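Local structure of cytochrome c55X (Pseudomonas aeruginosa PAO1, 6TP9) at residues 48-60 with 69-83. The protein is a periplasmic monoheme c-type cytochrome that binds heme c, transfers electrons and is associated with heme d1 biosynthesis. The protein carries 1 engineered substitution. Numbering follows the deposited sequence.
Sequences KPRESLVATVLMG and WAGLLSADDAGWLVD. Engineered in segment 69-83: Ala75 (natural residue Glu). With HEC (heme c), chain M.
Helices 50-59 and 75-86 pack beside heme c; the axes of their segments 50-59 and 75-83 come within 9.0 Å, with N-to-C directions 121° apart. Val82 is a knob in the hole formed by Arg50, Leu53, Val54 and Val57. Val82 CG2 lies 3.8 Å from Val54 CG2, while Val82 CG1 meets Arg50 CG and Leu53 CB. Val57 CG1 is anti to its backbone N (chi1 176°) and reaches Ala78 CB, 3.9 Å away, and Leu73 CD1. Val57 CG2 instead faces the heme methyl CMA.

Arg50 extends its chain to grip Asp83 side-on. Arg50 NE donates to the syn side of Asp83 OD1 at 2.9 Å, and Arg50 NH2 donates to Asp83 OD2 at 3.3 Å. The guanidinium and carboxylate planes are 30° apart.

This is a c-type cytochrome fold of the cbb3 subunit III family, domain-swapped in this crystal. Trp69 packs on Leu19 and Leu73 on Leu16, both on helix 10-27 of the second subunit. Trp69 N donates to Val57 O at 3.0 Å, and the same oxygen lies at the indole edge. Heme CBB sits 3.3 Å above the Trp69 indole plane, over its centre. Lys48 NZ donates to heme propionate O2A at 2.9 Å. Ser74 and Asp77 form a capping box at the start of helix 75-86: Asp77 N donates to Ser74 OG and Ser74 N to Asp77 OD2.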
loop_
_atom_site.group_PDB
_atom_site.type_symbol
_atom_site.label_atom_id
_atom_site.label_comp_id
_atom_site.label_asym_id
_atom_site.label_seq_id
_atom_site.Cartn_x
_atom_site.Cartn_y
_atom_site.Cartn_z
ATOM N N LYS A 48 -15.198 -14.171 4.954
ATOM C CA LYS A 48 -15.024 -14.225 6.401
ATOM C C LYS A 48 -15.804 -13.101 7.080
ATOM O O LYS A 48 -15.753 -11.953 6.615
ATOM C CB LYS A 48 -13.548 -14.142 6.763
ATOM C CG LYS A 48 -12.720 -15.297 6.199
ATOM C CD LYS A 48 -11.341 -14.840 5.750
ATOM C CE LYS A 48 -10.585 -15.941 5.011
ATOM N NZ LYS A 48 -9.783 -16.806 5.922
ATOM N N PRO A 49 -16.531 -13.380 8.161
ATOM C CA PRO A 49 -17.321 -12.324 8.804
ATOM C C PRO A 49 -16.446 -11.217 9.371
ATOM O O PRO A 49 -15.321 -11.445 9.821
ATOM C CB PRO A 49 -18.072 -13.066 9.918
ATOM C CG PRO A 49 -18.056 -14.496 9.516
ATOM C CD PRO A 49 -16.771 -14.697 8.779
ATOM N N ARG A 50 -16.994 -10.000 9.358
ATOM C CA ARG A 50 -16.246 -8.836 9.820
ATOM C C ARG A 50 -15.838 -8.975 11.280
ATOM O O ARG A 50 -14.694 -8.677 11.642
ATOM C CB ARG A 50 -17.085 -7.576 9.614
ATOM C CG ARG A 50 -16.396 -6.277 9.996
ATOM C CD ARG A 50 -17.296 -5.099 9.672
ATOM N NE ARG A 50 -16.666 -3.805 9.924
ATOM C CZ ARG A 50 -16.637 -3.200 11.107
ATOM N NH1 ARG A 50 -17.193 -3.770 12.168
ATOM N NH2 ARG A 50 -16.044 -2.019 11.231
ATOM N N GLU A 51 -16.761 -9.417 12.139
ATOM C CA GLU A 51 -16.436 -9.542 13.557
ATOM C C GLU A 51 -15.316 -10.549 13.785
ATOM O O GLU A 51 -14.528 -10.398 14.725
ATOM C CB GLU A 51 -17.674 -9.950 14.356
ATOM C CG GLU A 51 -18.799 -8.932 14.335
ATOM C CD GLU A 51 -19.903 -9.272 15.315
ATOM O OE1 GLU A 51 -19.770 -10.291 16.027
ATOM O OE2 GLU A 51 -20.899 -8.521 15.375
ATOM N N SER A 52 -15.237 -11.583 12.945
ATOM C CA SER A 52 -14.154 -12.552 13.067
ATOM C C SER A 52 -12.808 -11.887 12.819
ATOM O O SER A 52 -11.872 -12.027 13.616
ATOM C CB SER A 52 -14.375 -13.701 12.086
ATOM O OG SER A 52 -15.620 -14.336 12.313
ATOM N N LEU A 53 -12.696 -11.150 11.714
ATOM C CA LEU A 53 -11.450 -10.463 11.398
ATOM C C LEU A 53 -11.113 -9.425 12.460
ATOM O O LEU A 53 -9.949 -9.284 12.854
ATOM C CB LEU A 53 -11.557 -9.811 10.019
ATOM C CG LEU A 53 -12.023 -10.744 8.898
ATOM C CD1 LEU A 53 -12.302 -9.966 7.621
ATOM C CD2 LEU A 53 -10.998 -11.835 8.644
ATOM N N VAL A 54 -12.118 -8.690 12.942
ATOM C CA VAL A 54 -11.875 -7.716 14.002
ATOM C C VAL A 54 -11.358 -8.415 15.251
ATOM O O VAL A 54 -10.408 -7.951 15.894
ATOM C CB VAL A 54 -13.155 -6.912 14.294
ATOM C CG1 VAL A 54 -12.974 -6.055 15.540
ATOM C CG2 VAL A 54 -13.518 -6.048 13.098
ATOM N N ALA A 55 -11.978 -9.537 15.619
ATOM C CA ALA A 55 -11.485 -10.316 16.748
ATOM C C ALA A 55 -10.020 -10.683 16.551
ATOM O O ALA A 55 -9.191 -10.482 17.446
ATOM C CB ALA A 55 -12.337 -11.573 16.926
ATOM N N THR A 56 -9.683 -11.214 15.372
ATOM C CA THR A 56 -8.301 -11.594 15.099
ATOM C C THR A 56 -7.353 -10.420 15.305
ATOM O O THR A 56 -6.252 -10.587 15.842
ATOM C CB THR A 56 -8.173 -12.128 13.672
ATOM O OG1 THR A 56 -9.036 -13.259 13.499
ATOM C CG2 THR A 56 -6.737 -12.539 13.384
ATOM N N VAL A 57 -7.757 -9.223 14.874
ATOM C CA VAL A 57 -6.911 -8.048 15.058
ATOM C C VAL A 57 -6.727 -7.760 16.543
ATOM O O VAL A 57 -5.608 -7.545 17.021
ATOM C CB VAL A 57 -7.510 -6.834 14.326
ATOM C CG1 VAL A 57 -6.684 -5.584 14.608
ATOM C CG2 VAL A 57 -7.598 -7.096 12.828
ATOM N N LEU A 58 -7.830 -7.755 17.294
ATOM C CA LEU A 58 -7.764 -7.389 18.702
ATOM C C LEU A 58 -7.077 -8.459 19.538
ATOM O O LEU A 58 -6.393 -8.132 20.514
ATOM C CB LEU A 58 -9.172 -7.133 19.238
ATOM C CG LEU A 58 -9.890 -5.898 18.697
ATOM C CD1 LEU A 58 -11.343 -5.922 19.132
ATOM C CD2 LEU A 58 -9.211 -4.620 19.162
ATOM N N MET A 59 -7.241 -9.732 19.174
ATOM C CA MET A 59 -6.741 -10.838 19.976
ATOM C C MET A 59 -5.673 -11.669 19.281
ATOM O O MET A 59 -5.187 -12.640 19.872
ATOM C CB MET A 59 -7.902 -11.757 20.381
ATOM C CG MET A 59 -9.061 -11.026 21.033
ATOM S SD MET A 59 -10.210 -12.141 21.858
ATOM C CE MET A 59 -11.407 -12.387 20.555
ATOM N N GLY A 60 -5.289 -11.323 18.058
ATOM C CA GLY A 60 -4.325 -12.144 17.361
ATOM C C GLY A 60 -4.838 -13.568 17.192
ATOM O O GLY A 60 -5.986 -13.897 17.485
ATOM N N TRP A 69 -3.651 -6.680 19.067
ATOM C CA TRP A 69 -3.491 -5.237 18.945
ATOM C C TRP A 69 -4.455 -4.447 19.822
ATOM O O TRP A 69 -4.529 -3.220 19.690
ATOM C CB TRP A 69 -3.661 -4.826 17.479
ATOM C CG TRP A 69 -2.639 -5.444 16.573
ATOM C CD1 TRP A 69 -2.750 -6.621 15.889
ATOM C CD2 TRP A 69 -1.346 -4.919 16.261
ATOM N NE1 TRP A 69 -1.602 -6.857 15.168
ATOM C CE2 TRP A 69 -0.726 -5.827 15.380
ATOM C CE3 TRP A 69 -0.653 -3.768 16.642
ATOM C CZ2 TRP A 69 0.554 -5.616 14.874
ATOM C CZ3 TRP A 69 0.617 -3.560 16.139
ATOM C CH2 TRP A 69 1.207 -4.481 15.264
ATOM N N ALA A 70 -5.175 -5.107 20.731
ATOM C CA ALA A 70 -6.226 -4.421 21.477
ATOM C C ALA A 70 -5.666 -3.305 22.353
ATOM O O ALA A 70 -6.277 -2.237 22.472
ATOM C CB ALA A 70 -7.001 -5.426 22.328
ATOM N N GLY A 71 -4.518 -3.533 22.989
ATOM C CA GLY A 71 -3.947 -2.490 23.828
ATOM C C GLY A 71 -3.726 -1.198 23.066
ATOM O O GLY A 71 -4.053 -0.111 23.553
ATOM N N LEU A 72 -3.180 -1.300 21.857
ATOM C CA LEU A 72 -2.887 -0.125 21.050
ATOM C C LEU A 72 -4.093 0.359 20.256
ATOM O O LEU A 72 -4.141 1.538 19.889
ATOM C CB LEU A 72 -1.735 -0.426 20.087
ATOM C CG LEU A 72 -0.398 -0.847 20.704
ATOM C CD1 LEU A 72 -0.426 -2.277 21.236
ATOM C CD2 LEU A 72 0.721 -0.684 19.684
ATOM N N LEU A 73 -5.068 -0.509 19.995
ATOM C CA LEU A 73 -6.205 -0.190 19.148
ATOM C C LEU A 73 -7.512 -0.391 19.904
ATOM O O LEU A 73 -7.681 -1.385 20.616
ATOM C CB LEU A 73 -6.215 -1.067 17.892
ATOM C CG LEU A 73 -4.971 -1.049 17.008
ATOM C CD1 LEU A 73 -5.083 -2.126 15.940
ATOM C CD2 LEU A 73 -4.778 0.315 16.368
ATOM N N SER A 74 -8.438 0.546 19.731
ATOM C CA SER A 74 -9.792 0.362 20.228
ATOM C C SER A 74 -10.534 -0.642 19.344
ATOM O O SER A 74 -9.999 -1.169 18.365
ATOM C CB SER A 74 -10.533 1.694 20.257
ATOM O OG SER A 74 -10.749 2.173 18.939
ATOM N N ALA A 75 -11.791 -0.912 19.697
ATOM C CA ALA A 75 -12.623 -1.738 18.829
ATOM C C ALA A 75 -12.948 -1.001 17.537
ATOM O O ALA A 75 -13.000 -1.611 16.463
ATOM C CB ALA A 75 -13.906 -2.145 19.553
ATOM N N ASP A 76 -13.163 0.314 17.623
ATOM C CA ASP A 76 -13.422 1.104 16.424
ATOM C C ASP A 76 -12.200 1.136 15.519
ATOM O O ASP A 76 -12.319 0.978 14.298
ATOM C CB ASP A 76 -13.837 2.523 16.813
ATOM C CG ASP A 76 -15.126 2.557 17.602
ATOM O OD1 ASP A 76 -16.067 1.820 17.237
ATOM O OD2 ASP A 76 -15.195 3.315 18.594
ATOM N N ASP A 77 -11.016 1.338 16.099
ATOM C CA ASP A 77 -9.785 1.313 15.316
ATOM C C ASP A 77 -9.677 0.026 14.508
ATOM O O ASP A 77 -9.407 0.052 13.303
ATOM C CB ASP A 77 -8.578 1.470 16.243
ATOM C CG ASP A 77 -8.584 2.789 16.989
ATOM O OD1 ASP A 77 -9.446 3.640 16.682
ATOM O OD2 ASP A 77 -7.729 2.974 17.882
ATOM N N ALA A 78 -9.894 -1.118 15.163
ATOM C CA ALA A 78 -9.774 -2.397 14.472
ATOM C C ALA A 78 -10.824 -2.534 13.379
ATOM O O ALA A 78 -10.524 -3.008 12.275
ATOM C CB ALA A 78 -9.892 -3.546 15.473
ATOM N N GLY A 79 -12.064 -2.133 13.664
ATOM C CA GLY A 79 -13.102 -2.215 12.651
ATOM C C GLY A 79 -12.809 -1.333 11.453
ATOM O O GLY A 79 -13.102 -1.697 10.311
ATOM N N TRP A 80 -12.229 -0.158 11.699
ATOM C CA TRP A 80 -11.796 0.700 10.603
ATOM C C TRP A 80 -10.735 0.003 9.760
ATOM O O TRP A 80 -10.868 -0.103 8.536
ATOM C CB TRP A 80 -11.263 2.017 11.165
ATOM C CG TRP A 80 -10.956 3.067 10.138
ATOM C CD1 TRP A 80 -11.827 3.973 9.608
ATOM C CD2 TRP A 80 -9.682 3.335 9.534
ATOM N NE1 TRP A 80 -11.178 4.783 8.708
ATOM C CE2 TRP A 80 -9.861 4.412 8.645
ATOM C CE3 TRP A 80 -8.411 2.765 9.657
ATOM C CZ2 TRP A 80 -8.817 4.930 7.882
ATOM C CZ3 TRP A 80 -7.377 3.281 8.899
ATOM C CH2 TRP A 80 -7.586 4.354 8.023
ATOM N N LEU A 81 -9.671 -0.485 10.404
ATOM C CA LEU A 81 -8.617 -1.182 9.676
ATOM C C LEU A 81 -9.200 -2.284 8.802
ATOM O O LEU A 81 -8.843 -2.422 7.627
ATOM C CB LEU A 81 -7.598 -1.767 10.655
ATOM C CG LEU A 81 -6.683 -0.790 11.388
ATOM C CD1 LEU A 81 -5.814 -1.526 12.397
ATOM C CD2 LEU A 81 -5.827 -0.032 10.394
ATOM N N VAL A 82 -10.113 -3.076 9.368
ATOM C CA VAL A 82 -10.715 -4.180 8.628
ATOM C C VAL A 82 -11.487 -3.660 7.423
ATOM O O VAL A 82 -11.409 -4.231 6.328
ATOM C CB VAL A 82 -11.612 -5.007 9.569
ATOM C CG1 VAL A 82 -12.488 -5.964 8.779
ATOM C CG2 VAL A 82 -10.752 -5.761 10.577
ATOM N N ASP A 83 -12.243 -2.573 7.599
ATOM C CA ASP A 83 -12.954 -1.988 6.465
ATOM C C ASP A 83 -11.988 -1.642 5.339
ATOM O O ASP A 83 -12.282 -1.880 4.162
ATOM C CB ASP A 83 -13.724 -0.743 6.905
ATOM C CG ASP A 83 -14.833 -1.059 7.889
ATOM O OD1 ASP A 83 -15.339 -2.199 7.868
ATOM O OD2 ASP A 83 -15.202 -0.162 8.677
HETATM FE FE HEC M . -1.823 -10.327 10.781
HETATM C CHA HEC M . -3.705 -13.114 10.117
HETATM C CHB HEC M . -4.638 -8.358 10.322
HETATM C CHC HEC M . -0.058 -7.568 11.725
HETATM C CHD HEC M . 1.066 -12.184 10.772
HETATM N NA HEC M . -3.795 -10.661 10.280
HETATM C C1A HEC M . -4.368 -11.907 10.112
HETATM C C2A HEC M . -5.794 -11.727 9.925
HETATM C C3A HEC M . -6.057 -10.420 9.981
HETATM C C4A HEC M . -4.806 -9.720 10.204
HETATM C CMA HEC M . -7.448 -9.768 9.834
HETATM C CAA HEC M . -6.826 -12.855 9.701
HETATM C CBA HEC M . -6.952 -13.139 8.208
HETATM C CGA HEC M . -7.949 -14.244 7.975
HETATM O O1A HEC M . -8.733 -14.553 8.911
HETATM O O2A HEC M . -7.962 -14.809 6.850
HETATM N NB HEC M . -2.271 -8.342 10.979
HETATM C C1B HEC M . -3.489 -7.728 10.747
HETATM C C2B HEC M . -3.338 -6.316 11.045
HETATM C C3B HEC M . -2.079 -6.107 11.428
HETATM C C4B HEC M . -1.380 -7.373 11.397
HETATM C CMB HEC M . -4.434 -5.234 10.925
HETATM C CAB HEC M . -1.456 -4.757 11.834
HETATM C CBB HEC M . -2.254 -4.141 12.998
HETATM N NC HEC M . 0.145 -9.939 11.120
HETATM C C1C HEC M . 0.642 -8.746 11.606
HETATM C C2C HEC M . 2.038 -8.934 11.939
HETATM C C3C HEC M . 2.341 -10.220 11.731
HETATM C C4C HEC M . 1.165 -10.870 11.175
HETATM C CMC HEC M . 2.953 -7.859 12.569
HETATM C CAC HEC M . 3.723 -10.880 11.953
HETATM C CBC HEC M . 4.244 -10.597 13.377
HETATM N ND HEC M . -1.381 -12.330 10.470
HETATM C C1D HEC M . -0.103 -12.880 10.554
HETATM C C2D HEC M . -0.205 -14.315 10.387
HETATM C C3D HEC M . -1.698 -14.595 10.186
HETATM C C4D HEC M . -2.348 -13.309 10.250
HETATM C CMD HEC M . 0.938 -15.351 10.407
HETATM C CAD HEC M . -2.380 -15.958 9.954
HETATM C CBD HEC M . -2.645 -16.661 11.280
HETATM C CGD HEC M . -3.284 -17.985 10.966
HETATM O O1D HEC M . -2.547 -19.004 10.922
HETATM O O2D HEC M . -4.522 -18.020 10.740
#